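Local coordinates for thioredoxin family protein (Pseudomonas aeruginosa, PDB 1Z6N) that is of unknown function but belongs to the thioredoxin family, may carry out thiol-disulfide exchange and can bind magnesium, at residues E47-I52 with H153-V158; G27-F32 with N72-D77; A5-I10 with E97-Q102; L104-E107 with P112-L115. One frame throughout, in Å; residues are numbered along the deposited sequence.

Contact 1: residues E47-I52 with H153-V158; sequences ERLQRI and HAIGDV
Arg48 and Gly156 bring their CA atoms to 8.4 Å, and Leu49 and Ile155 theirs to 8.7 Å, where the last turn of helix 43-50 runs beside helix 151-164. Arg48 spans this gap with a chain that is extended as far as CD and then bends (chi3 77°), which carries the guanidinium to the backbone of Gly156. NH1 ends 3.0 Å from Gly156 O, which lies oblique to the guanidinium plane, while NH2 is 4.0 Å from Gly156 CA, so the planar group lies against the main chain of the glycine. Arg48 NE makes a salt bridge to Glu163 OE2, two turns further along the same helix as Gly156, and the arginine thus meets helix 151-164 at two points. In the alpha-beta-alpha sandwich of this thioredoxin-like protein, helix 43-50 sits at the margin of the layer that also holds helices 67-82 and 151-164. The apolar half of the contact is looser: Leu49 CD1 meets Ile155 CG2 at 4.4 Å, and the two side chains continue onto Leu82 and Ala79 of helix 67-82. Within 47-52, Arg51 NE forms a salt bridge of 2.7 Å with Glu47 OE1, using the anti lone pair of that oxygen. The carboxylate oxygen is tilted 26° out of the guanidinium plane, and one face of that guanidinium has Arg48 CA near its rim.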
# COMPACT_ATOMS: atom_id res chain seq x y z
N GLU A 47 -4.22 -7.28 16.46
CA GLU A 47 -3.35 -6.96 17.59
C GLU A 47 -2.16 -6.09 17.18
O GLU A 47 -1.95 -5.03 17.77
CB GLU A 47 -2.88 -8.26 18.27
CG GLU A 47 -1.65 -8.12 19.17
CD GLU A 47 -1.88 -7.23 20.39
OE1 GLU A 47 -0.89 -6.64 20.89
OE2 GLU A 47 -3.04 -7.12 20.85
N ARG A 48 -1.42 -6.54 16.17
CA ARG A 48 -0.26 -5.82 15.63
C ARG A 48 -0.62 -4.40 15.21
O ARG A 48 0.12 -3.45 15.46
CB ARG A 48 0.34 -6.59 14.43
CG ARG A 48 1.15 -7.84 14.77
CD ARG A 48 1.48 -8.68 13.51
NE ARG A 48 2.55 -8.11 12.68
CZ ARG A 48 2.91 -8.58 11.47
NH1 ARG A 48 3.90 -8.00 10.80
NH2 ARG A 48 2.28 -9.62 10.93
N LEU A 49 -1.78 -4.27 14.56
CA LEU A 49 -2.30 -2.99 14.10
C LEU A 49 -2.66 -2.05 15.26
O LEU A 49 -2.46 -0.84 15.19
CB LEU A 49 -3.52 -3.25 13.22
CG LEU A 49 -4.01 -2.26 12.18
CD1 LEU A 49 -2.92 -1.86 11.20
CD2 LEU A 49 -5.16 -2.94 11.46
N GLN A 50 -3.20 -2.63 16.33
CA GLN A 50 -3.59 -1.89 17.52
C GLN A 50 -2.37 -1.29 18.25
O GLN A 50 -2.48 -0.23 18.87
CB GLN A 50 -4.38 -2.82 18.45
CG GLN A 50 -5.30 -2.13 19.44
CD GLN A 50 -6.21 -3.12 20.17
OE1 GLN A 50 -6.95 -3.88 19.54
NE2 GLN A 50 -6.16 -3.10 21.50
N ARG A 51 -1.22 -1.96 18.16
CA ARG A 51 0.01 -1.54 18.84
C ARG A 51 0.71 -0.31 18.23
O ARG A 51 1.72 0.16 18.76
CB ARG A 51 1.03 -2.69 18.91
CG ARG A 51 0.61 -3.88 19.76
CD ARG A 51 1.81 -4.79 20.02
NE ARG A 51 1.50 -6.20 19.76
CZ ARG A 51 1.96 -6.89 18.71
NH1 ARG A 51 1.61 -8.17 18.57
NH2 ARG A 51 2.76 -6.32 17.82
N ILE A 52 0.19 0.21 17.12
CA ILE A 52 0.81 1.37 16.46
C ILE A 52 0.42 2.65 17.20
O ILE A 52 -0.72 3.11 17.09
CB ILE A 52 0.44 1.45 14.95
CG1 ILE A 52 0.67 0.11 14.22
CG2 ILE A 52 1.16 2.61 14.25
CD1 ILE A 52 2.10 -0.44 14.25
N HIS A 153 -2.00 -10.01 3.94
CA HIS A 153 -0.53 -10.06 3.84
C HIS A 153 0.10 -8.72 3.45
O HIS A 153 1.23 -8.43 3.87
CB HIS A 153 -0.08 -11.14 2.84
CG HIS A 153 -0.58 -12.51 3.16
ND1 HIS A 153 -1.90 -12.87 3.04
CD2 HIS A 153 0.08 -13.62 3.58
CE1 HIS A 153 -2.05 -14.14 3.38
NE2 HIS A 153 -0.86 -14.62 3.71
N ALA A 154 -0.62 -7.92 2.67
CA ALA A 154 -0.13 -6.59 2.33
C ALA A 154 -0.01 -5.77 3.61
O ALA A 154 0.99 -5.07 3.82
CB ALA A 154 -1.07 -5.90 1.32
N ILE A 155 -1.02 -5.88 4.47
CA ILE A 155 -1.02 -5.20 5.76
C ILE A 155 0.11 -5.71 6.65
O ILE A 155 0.85 -4.91 7.24
CB ILE A 155 -2.38 -5.34 6.49
CG1 ILE A 155 -3.51 -4.73 5.64
CG2 ILE A 155 -2.32 -4.70 7.87
CD1 ILE A 155 -4.92 -5.06 6.16
N GLY A 156 0.24 -7.03 6.73
CA GLY A 156 1.30 -7.67 7.54
C GLY A 156 2.69 -7.24 7.11
O GLY A 156 3.55 -6.97 7.96
N ASP A 157 2.92 -7.18 5.80
CA ASP A 157 4.24 -6.78 5.31
C ASP A 157 4.58 -5.35 5.75
O ASP A 157 5.71 -5.06 6.18
CB ASP A 157 4.32 -6.84 3.78
CG ASP A 157 4.42 -8.25 3.22
OD1 ASP A 157 4.28 -9.26 3.98
OD2 ASP A 157 4.63 -8.34 1.99
N VAL A 158 3.62 -4.43 5.62
CA VAL A 158 3.85 -3.04 6.01
C VAL A 158 4.04 -2.94 7.53
O VAL A 158 4.93 -2.22 8.00
CB VAL A 158 2.73 -2.12 5.51
CG1 VAL A 158 2.79 -0.75 6.19
CG2 VAL A 158 2.84 -1.98 3.99

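Contact 2: residues G27-F32 with N72-D77; sequences GAVARF and NLAALD
The ring of Phe32 turns neither face nor edge onto Ala74; the nearest approach of the two residues is between their CB atoms, 4.0 Å apart. The other flat group, the guanidinium of Arg31, belongs to the outer side of the helix and has Gly27 O over the centre of one face, 3.4 Å above its plane. This is a helix-helix contact in the thioredoxin fold: helix 67-82, at whose start Cys66 and Cys69 form a CxxC sequence like that of thioredoxins, is covered here by the long helix 23-39. The small side chain of Ala74 lies at the closest approach, where the CA atoms of Val29 and Ala74 are 5.9 Å apart. Ala74 points its methyl at the facing helix, where it fits between Val29 and Phe32, residues one turn apart. The CB of Phe32 also points toward helix 67-82, but with CG beside the backbone N (chi1 -70°) the ring leads away from residues 72-77 and packs on Ile71, earlier in helix 67-82. Val29 sets CG1 anti to the backbone N, which brings that methyl to 4.3 Å from Ala74 CB, while the valine as a whole also touches Phe14, Met64 and Gln70. Phe14 of helix 14-19 also touches Leu73 and Asp77. The side chain of Val29 lies near the two cysteines without touching them. On the main-chain side of the same residue, Val29 O stands 4.1 Å from the methyl CB of Ala74.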
# COMPACT_ATOMS: atom_id res chain seq x y z
N GLY A 27 -15.20 -0.57 -8.96
CA GLY A 27 -15.93 -1.78 -8.55
C GLY A 27 -14.97 -2.81 -8.00
O GLY A 27 -15.24 -3.43 -6.95
N ALA A 28 -13.84 -3.00 -8.69
CA ALA A 28 -12.84 -3.99 -8.26
C ALA A 28 -12.33 -3.65 -6.87
O ALA A 28 -12.24 -4.50 -5.99
CB ALA A 28 -11.69 -4.07 -9.27
N VAL A 29 -11.99 -2.38 -6.67
CA VAL A 29 -11.54 -1.91 -5.35
C VAL A 29 -12.61 -2.15 -4.27
O VAL A 29 -12.30 -2.65 -3.19
CB VAL A 29 -11.12 -0.43 -5.39
CG1 VAL A 29 -11.00 0.13 -3.97
CG2 VAL A 29 -9.83 -0.29 -6.18
N ALA A 30 -13.86 -1.77 -4.57
CA ALA A 30 -14.98 -1.97 -3.64
C ALA A 30 -15.11 -3.42 -3.21
O ALA A 30 -15.39 -3.70 -2.04
CB ALA A 30 -16.27 -1.50 -4.26
N ARG A 31 -14.94 -4.33 -4.16
CA ARG A 31 -15.10 -5.76 -3.88
C ARG A 31 -13.92 -6.35 -3.10
O ARG A 31 -14.13 -7.18 -2.23
CB ARG A 31 -15.36 -6.54 -5.16
CG ARG A 31 -16.75 -6.27 -5.72
CD ARG A 31 -17.06 -7.14 -6.92
NE ARG A 31 -16.08 -6.94 -8.00
CZ ARG A 31 -16.20 -6.05 -8.98
NH1 ARG A 31 -17.24 -5.23 -9.04
NH2 ARG A 31 -15.25 -5.98 -9.91
N PHE A 32 -12.70 -5.92 -3.40
CA PHE A 32 -11.57 -6.37 -2.58
C PHE A 32 -11.76 -5.86 -1.15
O PHE A 32 -11.51 -6.58 -0.18
CB PHE A 32 -10.20 -5.91 -3.13
CG PHE A 32 -9.81 -6.59 -4.42
CD1 PHE A 32 -9.73 -7.99 -4.49
CD2 PHE A 32 -9.49 -5.84 -5.55
CE1 PHE A 32 -9.37 -8.61 -5.70
CE2 PHE A 32 -9.13 -6.45 -6.75
CZ PHE A 32 -9.06 -7.84 -6.82
N ASN A 72 -3.73 -4.26 -3.39
CA ASN A 72 -2.97 -3.98 -2.18
C ASN A 72 -3.31 -2.65 -1.55
O ASN A 72 -3.21 -2.50 -0.34
CB ASN A 72 -1.48 -4.10 -2.45
CG ASN A 72 -1.10 -5.49 -2.90
OD1 ASN A 72 -1.26 -6.45 -2.15
ND2 ASN A 72 -0.65 -5.60 -4.15
N LEU A 73 -3.74 -1.68 -2.36
CA LEU A 73 -4.12 -0.41 -1.78
C LEU A 73 -5.50 -0.48 -1.11
O LEU A 73 -5.71 0.20 -0.11
CB LEU A 73 -4.02 0.73 -2.79
CG LEU A 73 -2.61 0.92 -3.35
CD1 LEU A 73 -2.59 2.11 -4.32
CD2 LEU A 73 -1.58 1.11 -2.23
N ALA A 74 -6.40 -1.33 -1.62
CA ALA A 74 -7.64 -1.57 -0.87
C ALA A 74 -7.31 -2.10 0.54
O ALA A 74 -7.92 -1.70 1.53
CB ALA A 74 -8.56 -2.55 -1.61
N ALA A 75 -6.32 -2.99 0.61
CA ALA A 75 -5.93 -3.57 1.91
C ALA A 75 -5.29 -2.52 2.82
O ALA A 75 -5.63 -2.44 4.01
CB ALA A 75 -4.99 -4.77 1.71
N LEU A 76 -4.36 -1.74 2.27
CA LEU A 76 -3.67 -0.73 3.07
C LEU A 76 -4.62 0.39 3.50
O LEU A 76 -4.49 0.92 4.61
CB LEU A 76 -2.41 -0.21 2.36
CG LEU A 76 -1.31 -1.27 2.17
CD1 LEU A 76 -0.14 -0.66 1.42
CD2 LEU A 76 -0.84 -1.85 3.52
N ASP A 77 -5.58 0.73 2.66
CA ASP A 77 -6.61 1.69 3.06
C ASP A 77 -7.46 1.15 4.21
O ASP A 77 -7.81 1.89 5.14
CB ASP A 77 -7.49 2.06 1.88
CG ASP A 77 -8.67 2.92 2.30
OD1 ASP A 77 -8.44 4.10 2.65
OD2 ASP A 77 -9.81 2.39 2.30

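Contact 3: residues A5-I10 with E97-Q102; sequences AELFDI and EDDLRQ
Asp99 OD2 accepts a hydrogen bond from the backbone N of Ala2 and, on the facing helix, has Leu7 CD2 as an apolar neighbour at 4.4 Å. The carboxylate thus ties the segment leading into helix 4-10 to the end of helix 93-99. Both helices belong to the layer of the alpha-beta-alpha sandwich that covers the sheet on the side away from helix 67-82, and helix 4-10 is the first helix of the chain. Asp99 has a first torsion of -131°, well away from a staggered position, and this places OD2 near Ala2 N. Glu6 OE1 lies 7.0 Å from Asp99 OD2, a like charge not in contact. The centre of the contact is apolar. Leu7 aims its CB at helix 93-99 and rests on Arg95 and on Leu59 of the sheet beneath, and Leu100, the next residue after Asp99, lies on Ile91. The CB of Leu100 sets out beside the facing helix, and only the outer part of the chain closes in. The backbones stay well apart, with Leu7 CA and Asp99 CA 9.1 Å from each other, so long side chains bridge the space. The two leucines slide past one another in opposite directions, and their closest atoms are Leu7 CD1 and Leu100 CD2, 3.9 Å apart.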
# COMPACT_ATOMS: atom_id res chain seq x y z
N ALA A 5 8.35 14.77 2.14
CA ALA A 5 7.25 15.60 2.68
C ALA A 5 6.52 16.32 1.56
O ALA A 5 5.29 16.34 1.55
CB ALA A 5 7.80 16.59 3.71
N GLU A 6 7.27 16.86 0.60
CA GLU A 6 6.67 17.55 -0.54
C GLU A 6 5.84 16.60 -1.41
O GLU A 6 4.73 16.94 -1.85
CB GLU A 6 7.76 18.25 -1.38
CG GLU A 6 8.33 19.46 -0.67
CD GLU A 6 9.52 20.09 -1.36
OE1 GLU A 6 10.27 19.40 -2.08
OE2 GLU A 6 9.72 21.31 -1.15
N LEU A 7 6.37 15.41 -1.66
CA LEU A 7 5.64 14.41 -2.44
C LEU A 7 4.42 13.92 -1.71
O LEU A 7 3.33 13.80 -2.28
CB LEU A 7 6.54 13.21 -2.76
CG LEU A 7 7.71 13.55 -3.70
CD1 LEU A 7 8.68 12.39 -3.78
CD2 LEU A 7 7.17 13.90 -5.11
N PHE A 8 4.57 13.63 -0.41
CA PHE A 8 3.39 13.21 0.38
C PHE A 8 2.27 14.27 0.36
O PHE A 8 1.07 13.95 0.23
CB PHE A 8 3.81 12.87 1.82
CG PHE A 8 2.74 12.17 2.60
CD1 PHE A 8 2.62 10.78 2.55
CD2 PHE A 8 1.84 12.89 3.38
CE1 PHE A 8 1.62 10.12 3.25
CE2 PHE A 8 0.84 12.23 4.09
CZ PHE A 8 0.73 10.84 4.02
N ASP A 9 2.68 15.52 0.45
CA ASP A 9 1.74 16.64 0.48
C ASP A 9 0.91 16.74 -0.81
O ASP A 9 -0.25 17.17 -0.76
CB ASP A 9 2.49 17.93 0.75
CG ASP A 9 1.57 19.10 0.90
OD1 ASP A 9 0.82 19.14 1.91
OD2 ASP A 9 1.59 19.99 0.01
N ILE A 10 1.49 16.37 -1.96
CA ILE A 10 0.73 16.45 -3.22
C ILE A 10 0.05 15.13 -3.62
O ILE A 10 -0.74 15.09 -4.56
CB ILE A 10 1.57 17.01 -4.41
CG1 ILE A 10 2.75 16.08 -4.74
CG2 ILE A 10 1.99 18.46 -4.14
CD1 ILE A 10 3.24 16.24 -6.17
N GLU A 97 8.62 7.67 -11.41
CA GLU A 97 9.70 7.49 -12.40
C GLU A 97 10.59 8.72 -12.45
O GLU A 97 11.82 8.61 -12.53
CB GLU A 97 9.12 7.20 -13.79
CG GLU A 97 8.49 5.83 -13.87
CD GLU A 97 7.67 5.61 -15.14
OE1 GLU A 97 7.25 6.60 -15.78
OE2 GLU A 97 7.44 4.44 -15.48
N ASP A 98 9.96 9.89 -12.41
CA ASP A 98 10.71 11.14 -12.52
C ASP A 98 11.50 11.47 -11.27
O ASP A 98 12.63 11.98 -11.39
CB ASP A 98 9.77 12.29 -12.88
CG ASP A 98 10.51 13.61 -13.06
OD1 ASP A 98 11.26 13.71 -14.04
OD2 ASP A 98 10.30 14.51 -12.23
N ASP A 99 10.95 11.18 -10.09
CA ASP A 99 11.55 11.71 -8.86
C ASP A 99 11.92 10.70 -7.79
O ASP A 99 12.51 11.10 -6.77
CB ASP A 99 10.69 12.80 -8.25
CG ASP A 99 11.47 14.04 -7.90
OD1 ASP A 99 12.72 14.11 -8.12
OD2 ASP A 99 10.81 14.98 -7.42
N LEU A 100 11.61 9.43 -7.99
CA LEU A 100 11.95 8.41 -6.99
C LEU A 100 12.90 7.33 -7.50
O LEU A 100 13.62 6.73 -6.71
CB LEU A 100 10.69 7.74 -6.44
CG LEU A 100 9.81 8.60 -5.55
CD1 LEU A 100 8.54 7.85 -5.19
CD2 LEU A 100 10.59 9.04 -4.28
N ARG A 101 12.88 7.07 -8.81
CA ARG A 101 13.59 5.88 -9.32
C ARG A 101 15.07 5.89 -8.96
O ARG A 101 15.59 4.92 -8.40
CB ARG A 101 13.35 5.71 -10.82
CG ARG A 101 13.59 4.28 -11.31
CD ARG A 101 13.75 4.24 -12.82
NE ARG A 101 15.00 4.89 -13.21
CZ ARG A 101 15.31 5.25 -14.45
NH1 ARG A 101 14.44 5.07 -15.44
NH2 ARG A 101 16.50 5.82 -14.68
N GLN A 102 15.75 6.99 -9.25
CA GLN A 102 17.20 7.05 -9.02
C GLN A 102 17.51 7.15 -7.53
O GLN A 102 18.45 6.53 -7.04
CB GLN A 102 17.82 8.19 -9.81
CG GLN A 102 17.85 7.95 -11.33
CD GLN A 102 19.03 7.10 -11.79
OE1 GLN A 102 19.82 7.53 -12.64
NE2 GLN A 102 19.15 5.89 -11.25

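Contact 4: residues L104-E107 with P112-L115; sequences LALE and PLVL
Leu104 and Leu106 reach out of the loop that follows helix 93-99 and meet Leu113 and Leu115 of strand 113-117 tip to tip. The backbones stand far apart, with 10.0 Å between Leu104 CA and Leu115 CA; the side chains span the gap and touch through their terminal methyls. Leu104 is the central piece: its CD1 faces two strand residues, 3.8 Å from Leu113 CD2 and 4.0 Å from Leu115 CD2. A second branch, CD2 of Leu104, also comes to 4.2 Å from Leu115 CD2, so these two leucines touch through more than one methyl pair. Leu106 arrives next to it, placing CD1 4.2 Å from Leu113 CD2, which is therefore shared by both loop leucines. Leu113 puts CD2 at this meeting point with CG anti to the backbone N (chi1 170°), whereas each of the other three sets CG beside that nitrogen. Ala105 adopts a left-handed backbone conformation (phi 53°, psi 47°), and Leu104 and Leu106 on its two sides both point toward the strand. Leu104 O is hydrogen-bonded to Arg126 of the adjoining strand 123-128, and Tyr4 of helix 4-10 packs on Leu104 and Leu115. Strand alternation sends Val114 the other way, onto Leu76 of helix 67-82, so the strand serves both layers of the sandwich. Just before it, Pro112 follows a cis peptide bond and touches Cys69, an arrangement consistent with the cis-proline beside the CxxC of thioredoxin-fold proteins.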
# COMPACT_ATOMS: atom_id res chain seq x y z
N LEU A 104 15.93 5.79 -5.16
CA LEU A 104 15.71 4.48 -4.57
C LEU A 104 16.54 3.39 -5.24
O LEU A 104 16.40 2.22 -4.88
CB LEU A 104 14.22 4.10 -4.69
CG LEU A 104 13.25 5.01 -3.94
CD1 LEU A 104 11.80 4.71 -4.34
CD2 LEU A 104 13.41 4.92 -2.40
N ALA A 105 17.36 3.77 -6.22
CA ALA A 105 18.18 2.81 -6.99
C ALA A 105 17.32 1.68 -7.58
O ALA A 105 17.68 0.49 -7.49
CB ALA A 105 19.32 2.24 -6.12
N LEU A 106 16.22 2.07 -8.20
CA LEU A 106 15.35 1.13 -8.92
C LEU A 106 15.62 1.17 -10.42
O LEU A 106 15.92 2.22 -10.95
CB LEU A 106 13.88 1.45 -8.63
CG LEU A 106 13.47 1.15 -7.19
CD1 LEU A 106 12.13 1.81 -6.90
CD2 LEU A 106 13.39 -0.35 -6.92
N GLU A 107 15.53 0.02 -11.08
CA GLU A 107 15.69 -0.06 -12.54
C GLU A 107 14.47 0.54 -13.26
O GLU A 107 14.60 1.12 -14.33
CB GLU A 107 15.89 -1.51 -13.00
CG GLU A 107 17.21 -2.15 -12.58
CD GLU A 107 17.45 -3.49 -13.27
OE1 GLU A 107 18.04 -4.40 -12.65
OE2 GLU A 107 17.04 -3.63 -14.45
N PRO A 112 1.99 -1.27 -7.11
CA PRO A 112 2.21 -0.09 -6.26
C PRO A 112 3.57 -0.13 -5.59
O PRO A 112 4.03 -1.20 -5.16
CB PRO A 112 1.14 -0.25 -5.18
CG PRO A 112 0.90 -1.71 -5.08
CD PRO A 112 1.04 -2.22 -6.49
N LEU A 113 4.21 1.03 -5.53
CA LEU A 113 5.42 1.21 -4.75
C LEU A 113 5.01 1.93 -3.48
O LEU A 113 4.48 3.05 -3.56
CB LEU A 113 6.44 2.04 -5.55
CG LEU A 113 7.68 2.53 -4.80
CD1 LEU A 113 8.52 1.34 -4.33
CD2 LEU A 113 8.52 3.48 -5.68
N VAL A 114 5.23 1.30 -2.33
CA VAL A 114 4.80 1.85 -1.07
C VAL A 114 6.03 2.12 -0.20
O VAL A 114 6.73 1.19 0.20
CB VAL A 114 3.84 0.89 -0.32
CG1 VAL A 114 3.40 1.49 0.99
CG2 VAL A 114 2.60 0.57 -1.19
N LEU A 115 6.28 3.40 0.07
CA LEU A 115 7.38 3.79 0.94
C LEU A 115 6.84 4.05 2.34
O LEU A 115 5.93 4.86 2.51
CB LEU A 115 8.07 5.03 0.38
CG LEU A 115 8.58 4.91 -1.07
CD1 LEU A 115 9.25 6.23 -1.45
CD2 LEU A 115 9.56 3.75 -1.23

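In the fold
Contacts 1 and 2, centres 16 Å apart, share one helical layer: helices 151-164 and 67-82 touch directly, with Ile155 CD1 3.5 Å from Ala75 O. Contacts 3 and 4 lie on the other side, their centres 10 Å apart, and are joined by a probable hydrogen bond of 2.9 Å between Arg101 O and Leu106 N. Strand 113-117 connects the layers, since Leu76 CD1 of contact 2 meets Val114 CG2 of contact 4 at 4.0 Å. Contacts 1 and 3 stand 25 Å apart between centres. Contact 2 and Pro112 of contact 4 both lie by the CxxC sequence; the Val29 side chain is about 12 Å from that of Asp13, seen to bind magnesium, though not in this chain.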